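Local coordinates for protein dimethyl-sulfide monooxygenase (Hyphomicrobium sulfonivorans, PDB 6AK1) that oxidises dimethyl sulfide to methanethiol and formaldehyde with NADH and O2, as the FMN-dependent large subunit of a two-component monooxygenase, at residues Ala43-Arg48 / Ser404-Ile409; Gly307-Tyr312 / Asp357-Arg362. One frame throughout, in Å; residues are numbered along the deposited sequence.

Interaction 1 (Ala43-Arg48 / Ser404-Ile409)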
loop_
_atom_site.group_PDB
_atom_site.type_symbol
_atom_site.label_atom_id
_atom_site.label_comp_id
_atom_site.label_asym_id
_atom_site.label_seq_id
_atom_site.Cartn_x
_atom_site.Cartn_y
_atom_site.Cartn_z
ATOM N N ALA A 43 -12.867 9.505 -2.068
ATOM C CA ALA A 43 -12.176 10.118 -0.932
ATOM C C ALA A 43 -13.159 10.747 0.046
ATOM O O ALA A 43 -12.977 10.653 1.265
ATOM C CB ALA A 43 -11.162 11.173 -1.415
ATOM N N MET A 44 -14.192 11.417 -0.469
ATOM C CA MET A 44 -15.191 12.008 0.412
ATOM C C MET A 44 -15.982 10.936 1.146
ATOM O O MET A 44 -16.296 11.091 2.332
ATOM C CB MET A 44 -16.128 12.906 -0.387
ATOM C CG MET A 44 -15.436 14.115 -0.996
ATOM S SD MET A 44 -16.645 15.343 -1.558
ATOM C CE MET A 44 -17.154 14.638 -3.111
ATOM N N GLU A 45 -16.313 9.842 0.449
ATOM C CA GLU A 45 -17.067 8.759 1.057
ATOM C C GLU A 45 -16.264 8.069 2.161
ATOM O O GLU A 45 -16.842 7.647 3.169
ATOM C CB GLU A 45 -17.490 7.761 -0.025
ATOM C CG GLU A 45 -18.143 6.492 0.498
ATOM C CD GLU A 45 -19.589 6.701 0.963
ATOM O OE1 GLU A 45 -19.993 7.863 1.163
ATOM O OE2 GLU A 45 -20.324 5.695 1.117
ATOM N N LEU A 46 -14.936 7.979 2.008
ATOM C CA LEU A 46 -14.097 7.457 3.084
ATOM C C LEU A 46 -14.148 8.327 4.335
ATOM O O LEU A 46 -14.052 7.798 5.446
ATOM C CB LEU A 46 -12.650 7.307 2.609
ATOM C CG LEU A 46 -12.362 6.223 1.554
ATOM C CD1 LEU A 46 -10.886 5.983 1.425
ATOM C CD2 LEU A 46 -13.044 4.930 1.906
ATOM N N GLU A 47 -14.299 9.652 4.196
ATOM C CA GLU A 47 -14.347 10.488 5.397
ATOM C C GLU A 47 -15.701 10.419 6.090
ATOM O O GLU A 47 -15.770 10.561 7.312
ATOM C CB GLU A 47 -14.000 11.950 5.075
ATOM C CG GLU A 47 -12.568 12.109 4.679
ATOM C CD GLU A 47 -11.986 13.490 4.937
ATOM O OE1 GLU A 47 -12.707 14.509 4.856
ATOM O OE2 GLU A 47 -10.775 13.552 5.214
ATOM N N ARG A 48 -16.776 10.186 5.343
ATOM C CA ARG A 48 -18.067 9.937 5.970
ATOM C C ARG A 48 -17.989 8.777 6.960
ATOM O O ARG A 48 -18.699 8.772 7.971
ATOM C CB ARG A 48 -19.132 9.668 4.893
ATOM C CG ARG A 48 -20.545 9.451 5.436
ATOM C CD ARG A 48 -21.558 9.269 4.323
ATOM N NE ARG A 48 -21.497 7.968 3.658
ATOM C CZ ARG A 48 -22.175 6.890 4.051
ATOM N NH1 ARG A 48 -22.952 6.947 5.129
ATOM N NH2 ARG A 48 -22.079 5.750 3.371
ATOM N N SER A 404 -18.732 -1.475 -1.989
ATOM C CA SER A 404 -18.020 -2.225 -0.960
ATOM C C SER A 404 -17.674 -1.337 0.229
ATOM O O SER A 404 -17.848 -1.743 1.381
ATOM C CB SER A 404 -16.762 -2.853 -1.552
ATOM O OG SER A 404 -15.748 -2.957 -0.567
ATOM N N VAL A 405 -17.204 -0.116 -0.037
ATOM C CA VAL A 405 -16.898 0.848 1.021
ATOM C C VAL A 405 -18.174 1.406 1.643
ATOM O O VAL A 405 -18.288 1.518 2.873
ATOM C CB VAL A 405 -16.024 1.978 0.454
ATOM C CG1 VAL A 405 -16.099 3.196 1.353
ATOM C CG2 VAL A 405 -14.591 1.520 0.270
ATOM N N THR A 406 -19.144 1.772 0.802
ATOM C CA THR A 406 -20.421 2.287 1.289
ATOM C C THR A 406 -21.138 1.277 2.181
ATOM O O THR A 406 -21.667 1.645 3.238
ATOM C CB THR A 406 -21.303 2.680 0.104
ATOM O OG1 THR A 406 -20.650 3.718 -0.637
ATOM C CG2 THR A 406 -22.664 3.196 0.589
ATOM N N ASP A 407 -21.171 0.000 1.777
ATOM C CA ASP A 407 -21.812 -1.015 2.615
ATOM C C ASP A 407 -21.072 -1.187 3.940
ATOM O O ASP A 407 -21.701 -1.320 5.000
ATOM C CB ASP A 407 -21.879 -2.360 1.886
ATOM C CG ASP A 407 -23.002 -2.437 0.879
ATOM O OD1 ASP A 407 -23.869 -1.530 0.856
ATOM O OD2 ASP A 407 -23.017 -3.431 0.112
ATOM N N PHE A 408 -19.735 -1.204 3.904
ATOM C CA PHE A 408 -18.972 -1.282 5.146
ATOM C C PHE A 408 -19.321 -0.133 6.081
ATOM O O PHE A 408 -19.567 -0.340 7.275
ATOM C CB PHE A 408 -17.471 -1.285 4.865
ATOM C CG PHE A 408 -16.657 -1.785 6.022
ATOM C CD1 PHE A 408 -16.232 -0.917 7.007
ATOM C CD2 PHE A 408 -16.351 -3.141 6.138
ATOM C CE1 PHE A 408 -15.505 -1.371 8.082
ATOM C CE2 PHE A 408 -15.616 -3.603 7.219
ATOM C CZ PHE A 408 -15.196 -2.720 8.189
ATOM N N ILE A 409 -19.340 1.093 5.556
ATOM C CA ILE A 409 -19.662 2.244 6.395
ATOM C C ILE A 409 -21.084 2.134 6.941
ATOM O O ILE A 409 -21.320 2.349 8.131
ATOM C CB ILE A 409 -19.445 3.549 5.612
ATOM C CG1 ILE A 409 -17.974 3.668 5.206
ATOM C CG2 ILE A 409 -19.891 4.769 6.443
ATOM C CD1 ILE A 409 -17.685 4.838 4.266
#
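T406 OG1 donates a hydrogen bond to E45 OE2 at 2.7 Å, the one hydrogen bond that joins helix 43-48 to helix 404-409. One turn on from E45, R48 grips the same carboxylate side-on in a salt bridge: NE reaches E45 OE1 at 2.9 Å with an N-H...O angle of 171°, and NH2 reaches OE2. Both oxygens lie close to the guanidinium plane, whereas the donors lie out of the carboxylate plane, R48 NH2 on one face of OE2 and T406 OG1 on the other. E45 CG, anti to the backbone N (chi1 173°), lies 4.0 Å from V405 CG1. I409 CG2 covers one face of the R48 guanidinium, 3.7 Å above its plane and toward the rim, while T406 CG2 sits near its edge. Farther in, I409 CD1 comes to 3.1 Å from the backbone O of E45, and L46 CD2 packs on V405 CG1 at 3.6 Å. Segments 43-48 and 404-409 run nearly parallel, 13° apart, as do neighbouring outer helices of a TIM barrel: helix 36-48 follows strand 6-12, and helix 403-418 follows strand 393-397, which pairs with 6-12 in the sheet. L46 and V405 both rest on A9 of strand 6-12. On the polar side, D410 forms a second salt bridge with R48 NH2, so this nitrogen is shared between two acidic side chains.

Interaction 2 (Gly307-Tyr312 / Asp357-Arg362)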
loop_
_atom_site.group_PDB
_atom_site.type_symbol
_atom_site.label_atom_id
_atom_site.label_comp_id
_atom_site.label_asym_id
_atom_site.label_seq_id
_atom_site.Cartn_x
_atom_site.Cartn_y
_atom_site.Cartn_z
ATOM N N GLY A 307 -10.508 -14.309 -16.160
ATOM C CA GLY A 307 -9.861 -13.127 -15.613
ATOM C C GLY A 307 -9.098 -13.408 -14.326
ATOM O O GLY A 307 -8.018 -12.848 -14.099
ATOM N N MET A 308 -9.647 -14.264 -13.459
ATOM C CA MET A 308 -8.926 -14.606 -12.237
ATOM C C MET A 308 -7.732 -15.514 -12.525
ATOM O O MET A 308 -6.745 -15.500 -11.780
ATOM C CB MET A 308 -9.874 -15.259 -11.229
ATOM C CG MET A 308 -9.266 -15.479 -9.848
ATOM S SD MET A 308 -8.457 -14.012 -9.122
ATOM C CE MET A 308 -9.832 -12.862 -9.014
ATOM N N LEU A 309 -7.796 -16.304 -13.603
ATOM C CA LEU A 309 -6.645 -17.113 -13.991
ATOM C C LEU A 309 -5.505 -16.250 -14.512
ATOM O O LEU A 309 -4.328 -16.578 -14.309
ATOM C CB LEU A 309 -7.060 -18.148 -15.037
ATOM C CG LEU A 309 -8.015 -19.199 -14.468
ATOM C CD1 LEU A 309 -8.482 -20.167 -15.554
ATOM C CD2 LEU A 309 -7.352 -19.943 -13.331
ATOM N N ALA A 310 -5.828 -15.149 -15.199
ATOM C CA ALA A 310 -4.782 -14.217 -15.591
ATOM C C ALA A 310 -4.098 -13.636 -14.366
ATOM O O ALA A 310 -2.867 -13.537 -14.324
ATOM C CB ALA A 310 -5.357 -13.101 -16.471
ATOM N N LEU A 311 -4.878 -13.252 -13.352
ATOM C CA LEU A 311 -4.290 -12.662 -12.152
ATOM C C LEU A 311 -3.466 -13.689 -11.396
ATOM O O LEU A 311 -2.332 -13.406 -10.988
ATOM C CB LEU A 311 -5.383 -12.078 -11.247
ATOM C CG LEU A 311 -6.107 -10.795 -11.687
ATOM C CD1 LEU A 311 -7.291 -10.507 -10.776
ATOM C CD2 LEU A 311 -5.143 -9.588 -11.733
ATOM N N TYR A 312 -4.019 -14.892 -11.220
ATOM C CA TYR A 312 -3.271 -15.992 -10.612
ATOM C C TYR A 312 -1.951 -16.225 -11.330
ATOM O O TYR A 312 -0.907 -16.381 -10.685
ATOM C CB TYR A 312 -4.117 -17.267 -10.617
ATOM C CG TYR A 312 -5.027 -17.398 -9.414
ATOM C CD1 TYR A 312 -5.500 -16.269 -8.745
ATOM C CD2 TYR A 312 -5.399 -18.651 -8.929
ATOM C CE1 TYR A 312 -6.335 -16.387 -7.627
ATOM C CE2 TYR A 312 -6.232 -18.779 -7.813
ATOM C CZ TYR A 312 -6.688 -17.639 -7.169
ATOM O OH TYR A 312 -7.499 -17.749 -6.065
ATOM N N ASP A 357 -14.587 -25.241 -9.931
ATOM C CA ASP A 357 -15.516 -24.696 -8.936
ATOM C C ASP A 357 -14.810 -23.750 -7.975
ATOM O O ASP A 357 -15.380 -22.734 -7.565
ATOM C CB ASP A 357 -16.187 -25.821 -8.134
ATOM C CG ASP A 357 -17.160 -26.648 -8.959
ATOM O OD1 ASP A 357 -17.721 -26.131 -9.943
ATOM O OD2 ASP A 357 -17.370 -27.830 -8.606
ATOM N N VAL A 358 -13.582 -24.083 -7.579
ATOM C CA VAL A 358 -12.832 -23.221 -6.670
ATOM C C VAL A 358 -12.491 -21.891 -7.348
ATOM O O VAL A 358 -12.700 -20.815 -6.775
ATOM C CB VAL A 358 -11.574 -23.950 -6.165
ATOM C CG1 VAL A 358 -10.747 -23.041 -5.270
ATOM C CG2 VAL A 358 -11.975 -25.219 -5.417
ATOM N N ILE A 359 -11.965 -21.947 -8.581
ATOM C CA ILE A 359 -11.561 -20.726 -9.284
ATOM C C ILE A 359 -12.738 -19.763 -9.417
ATOM O O ILE A 359 -12.574 -18.539 -9.287
ATOM C CB ILE A 359 -10.962 -21.064 -10.665
ATOM C CG1 ILE A 359 -9.669 -21.867 -10.517
ATOM C CG2 ILE A 359 -10.718 -19.785 -11.479
ATOM C CD1 ILE A 359 -8.717 -21.308 -9.477
ATOM N N ARG A 360 -13.939 -20.298 -9.682
ATOM C CA ARG A 360 -15.123 -19.452 -9.799
ATOM C C ARG A 360 -15.409 -18.716 -8.491
ATOM O O ARG A 360 -15.628 -17.499 -8.493
ATOM C CB ARG A 360 -16.339 -20.279 -10.233
ATOM C CG ARG A 360 -17.613 -19.436 -10.380
ATOM C CD ARG A 360 -18.860 -20.265 -10.659
ATOM N NE ARG A 360 -20.064 -19.442 -10.518
ATOM C CZ ARG A 360 -20.764 -19.322 -9.390
ATOM N NH1 ARG A 360 -20.396 -19.990 -8.295
ATOM N NH2 ARG A 360 -21.837 -18.532 -9.357
ATOM N N GLU A 361 -15.406 -19.436 -7.360
ATOM C CA GLU A 361 -15.571 -18.773 -6.065
ATOM C C GLU A 361 -14.474 -17.746 -5.823
ATOM O O GLU A 361 -14.726 -16.693 -5.225
ATOM C CB GLU A 361 -15.578 -19.790 -4.920
ATOM C CG GLU A 361 -16.734 -20.766 -4.931
ATOM C CD GLU A 361 -17.835 -20.392 -3.948
ATOM O OE1 GLU A 361 -18.986 -20.208 -4.403
ATOM O OE2 GLU A 361 -17.552 -20.296 -2.727
ATOM N N ARG A 362 -13.245 -18.043 -6.252
ATOM C CA ARG A 362 -12.127 -17.134 -6.013
ATOM C C ARG A 362 -12.158 -15.901 -6.917
ATOM O O ARG A 362 -11.358 -14.983 -6.707
ATOM C CB ARG A 362 -10.796 -17.883 -6.166
ATOM C CG ARG A 362 -10.620 -19.091 -5.210
ATOM C CD ARG A 362 -11.025 -18.770 -3.762
ATOM N NE ARG A 362 -10.354 -17.572 -3.278
ATOM C CZ ARG A 362 -10.792 -16.810 -2.283
ATOM N NH1 ARG A 362 -11.907 -17.137 -1.651
ATOM N NH2 ARG A 362 -10.117 -15.715 -1.932
#
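Helices 305-316 and 355-362 belong to the long excursion between strands 276-284 and 393-397, the seventh and eighth of the TIM barrel, ahead of the short strand 370-372. They pack almost perpendicularly: the axes of the two segments come within 9.8 Å and cross at 88°. I359 meets the other helix with two branches. Its CG2 touches L309 CD2 at 3.8 Å, the side chains set roughly perpendicular, while CD1 lies 3.9 Å from Y312 CE2, isoleucine and tyrosine lying alongside and pointing opposite ways. Y312 carries its hydroxyl to the base of R362, with OH 3.3 Å from R362 CB; the same oxygen also lies near the plane of the guanidinium, at its edge. The tyrosine and guanidinium planes are 35° apart. In M308, chi2 (50°) places SD and chi3 then turns CE to within 3.5 Å of the backbone O of R362. No hydrogen bond crosses between the segments; Y312 OH is instead hydrogen-bonded to the backbone O of G366, to which R362 NH2 also makes a weak bond. Helix 335-344 adds L341 against Y312 and L344 against R362; from helix 289-300, L300 touches R360 and E361, and Y296 touches E361.

Interactions 1 and 2 do not touch: their centres are 27 Å apart and their nearest atoms about 14 Å apart. Both segments of interaction 2 fall in the chain between 43-48 and 404-409. Interaction 1 joins helices from early and late in the chain on the outside of the barrel, whereas interaction 2 is internal to one connection between strands. Polar bonding bridges the partly buried first contact; the buried second one relies on apolar and van der Waals packing across the helices. Helix 289-300 borders both, through K295 to D407 and through Y296 and L300 to E361. Each lies away from the probable FMN-binding residues, such as D58 and H154.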